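Local coordinates for Boca/mesd chaperone for ywtd beta-propeller-egf protein 1 (Caenorhabditis elegans, PDB 3OFG), which probably acts as an endoplasmic reticulum chaperone for the folding of YWTD beta-propeller–EGF modules of LDL-receptor-type proteins, this chain being its structured domain, at residues A[27-30]-A[31-35]. Residues are numbered along the deposited sequence; the frame is centred on the assembly and turned at random.
Sequences DIRP and FTEKW
Ile28, at the N-cap position, and Thr32 are joined in the first turn of helix 29-45. Thr32 N donates to Ile28 O at 2.9 Å. The next two turn bonds follow the same i to i+4 pattern: Glu33 N to Arg29 O at 2.8 Å, and Lys34 N to Pro30 O. Pro30 has no N-H to give, which costs nothing in the first turn of a helix.

Ile28 lies alongside Phe31 and points the same way. Its CD1 approaches the ring obliquely, 4.1 Å from Phe31 CD2. CG1 of Ile28 sits between the backbone N and the carbonyl carbon (chi1 54°), which brings it to 3.8 Å from Thr32 OG1. That hydroxyl is hydrogen-bonded to Asp57 O. Ile28, Phe31 and Thr32 all touch Val17 of strand 12-17. Over one face of the Phe31 ring, Trp35 CD1 stands 3.7 Å above the plane.

On another side of the helix, the Arg29 chain bends at chi3 (-80°), and its NH1 comes within 3.8 Å of Glu33 OE2, a long salt bridge. This oxygen lies at the guanidinium edge. The two flat groups are almost perpendicular (89°). The same OE2 rests 3.3 Å from Arg29 CG. Arg29 NE is paired with Asp57, so an alanine here would probably leave both Glu33 and Asp57 without this positive partner.

The i to i+4 bonds from an N-cap residue, with proline in the first turn, are those of a helix N-terminus. Here helix 29-45 starts against strands 12-17 and 50-56 of the antiparallel sheet in the MESD-family domain.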
loop_
_atom_site.group_PDB
_atom_site.type_symbol
_atom_site.label_atom_id
_atom_site.label_comp_id
_atom_site.label_asym_id
_atom_site.label_seq_id
_atom_site.Cartn_x
_atom_site.Cartn_y
_atom_site.Cartn_z
ATOM N N ASP A 27 9.651 -7.381 14.961
ATOM C CA ASP A 27 9.872 -5.964 15.246
ATOM C C ASP A 27 11.303 -5.591 14.846
ATOM O O ASP A 27 12.199 -5.388 15.675
ATOM C CB ASP A 27 9.575 -5.599 16.727
ATOM C CG ASP A 27 10.496 -6.275 17.717
ATOM O OD1 ASP A 27 10.726 -7.486 17.580
ATOM O OD2 ASP A 27 10.983 -5.586 18.651
ATOM N N ILE A 28 11.497 -5.522 13.536
ATOM C CA ILE A 28 12.812 -5.266 12.941
ATOM C C ILE A 28 12.723 -4.039 12.029
ATOM O O ILE A 28 13.363 -3.981 10.980
ATOM C CB ILE A 28 13.341 -6.485 12.170
ATOM C CG1 ILE A 28 12.341 -6.985 11.122
ATOM C CG2 ILE A 28 13.697 -7.602 13.147
ATOM C CD1 ILE A 28 12.954 -7.988 10.121
ATOM N N ARG A 29 12.006 -3.011 12.450
ATOM C CA ARG A 29 11.813 -1.848 11.584
ATOM C C ARG A 29 13.107 -1.195 11.110
ATOM O O ARG A 29 13.192 -0.813 9.941
ATOM C CB ARG A 29 10.894 -0.797 12.220
ATOM C CG ARG A 29 10.443 0.237 11.181
ATOM C CD ARG A 29 9.356 1.147 11.717
ATOM N NE ARG A 29 8.052 0.509 11.669
ATOM C CZ ARG A 29 7.117 0.755 10.755
ATOM N NH1 ARG A 29 7.325 1.635 9.784
ATOM N NH2 ARG A 29 5.961 0.112 10.822
ATOM N N PRO A 30 14.110 -1.002 11.972
ATOM C CA PRO A 30 15.334 -0.367 11.442
ATOM C C PRO A 30 15.954 -1.170 10.280
ATOM O O PRO A 30 16.452 -0.626 9.311
ATOM C CB PRO A 30 16.297 -0.345 12.643
ATOM C CG PRO A 30 15.420 -0.524 13.856
ATOM C CD PRO A 30 14.163 -1.246 13.425
ATOM N N PHE A 31 15.914 -2.480 10.399
ATOM C CA PHE A 31 16.489 -3.396 9.415
ATOM C C PHE A 31 15.646 -3.357 8.136
ATOM O O PHE A 31 16.183 -3.258 7.021
ATOM C CB PHE A 31 16.515 -4.775 10.062
ATOM C CG PHE A 31 17.229 -5.837 9.288
ATOM C CD1 PHE A 31 18.599 -5.998 9.411
ATOM C CD2 PHE A 31 16.533 -6.748 8.532
ATOM C CE1 PHE A 31 19.256 -7.022 8.731
ATOM C CE2 PHE A 31 17.198 -7.771 7.855
ATOM C CZ PHE A 31 18.542 -7.907 7.984
ATOM N N THR A 32 14.335 -3.361 8.270
ATOM C CA THR A 32 13.455 -3.242 7.101
ATOM C C THR A 32 13.642 -1.915 6.404
ATOM O O THR A 32 13.741 -1.867 5.186
ATOM C CB THR A 32 12.021 -3.382 7.567
ATOM O OG1 THR A 32 11.903 -4.687 8.150
ATOM C CG2 THR A 32 11.011 -3.233 6.429
ATOM N N GLU A 33 13.775 -0.837 7.167
ATOM C CA GLU A 33 13.964 0.476 6.566
ATOM C C GLU A 33 15.314 0.535 5.865
ATOM O O GLU A 33 15.394 1.062 4.733
ATOM C CB GLU A 33 13.814 1.587 7.605
ATOM C CG GLU A 33 12.366 1.716 8.094
ATOM C CD GLU A 33 12.061 2.905 8.976
ATOM O OE1 GLU A 33 12.952 3.741 9.192
ATOM O OE2 GLU A 33 10.897 3.000 9.429
ATOM N N LYS A 34 16.358 -0.022 6.454
ATOM C CA LYS A 34 17.667 -0.020 5.837
ATOM C C LYS A 34 17.624 -0.758 4.516
ATOM O O LYS A 34 18.057 -0.259 3.462
ATOM C CB LYS A 34 18.696 -0.680 6.751
ATOM C CG LYS A 34 20.042 -0.901 6.095
ATOM C CD LYS A 34 21.066 -1.510 7.039
ATOM C CE LYS A 34 22.321 -1.923 6.311
ATOM N NZ LYS A 34 23.335 -2.462 7.270
ATOM N N TRP A 35 17.148 -1.997 4.556
ATOM C CA TRP A 35 17.292 -2.858 3.392
ATOM C C TRP A 35 16.317 -2.527 2.277
ATOM O O TRP A 35 16.680 -2.630 1.104
ATOM C CB TRP A 35 17.247 -4.350 3.797
ATOM C CG TRP A 35 18.560 -4.688 4.421
ATOM C CD1 TRP A 35 18.854 -4.778 5.761
ATOM C CD2 TRP A 35 19.792 -4.830 3.729
ATOM N NE1 TRP A 35 20.203 -4.982 5.930
ATOM C CE2 TRP A 35 20.793 -5.019 4.694
ATOM C CE3 TRP A 35 20.145 -4.832 2.378
ATOM C CZ2 TRP A 35 22.137 -5.217 4.347
ATOM C CZ3 TRP A 35 21.482 -5.036 2.041
ATOM C CH2 TRP A 35 22.446 -5.235 3.022
#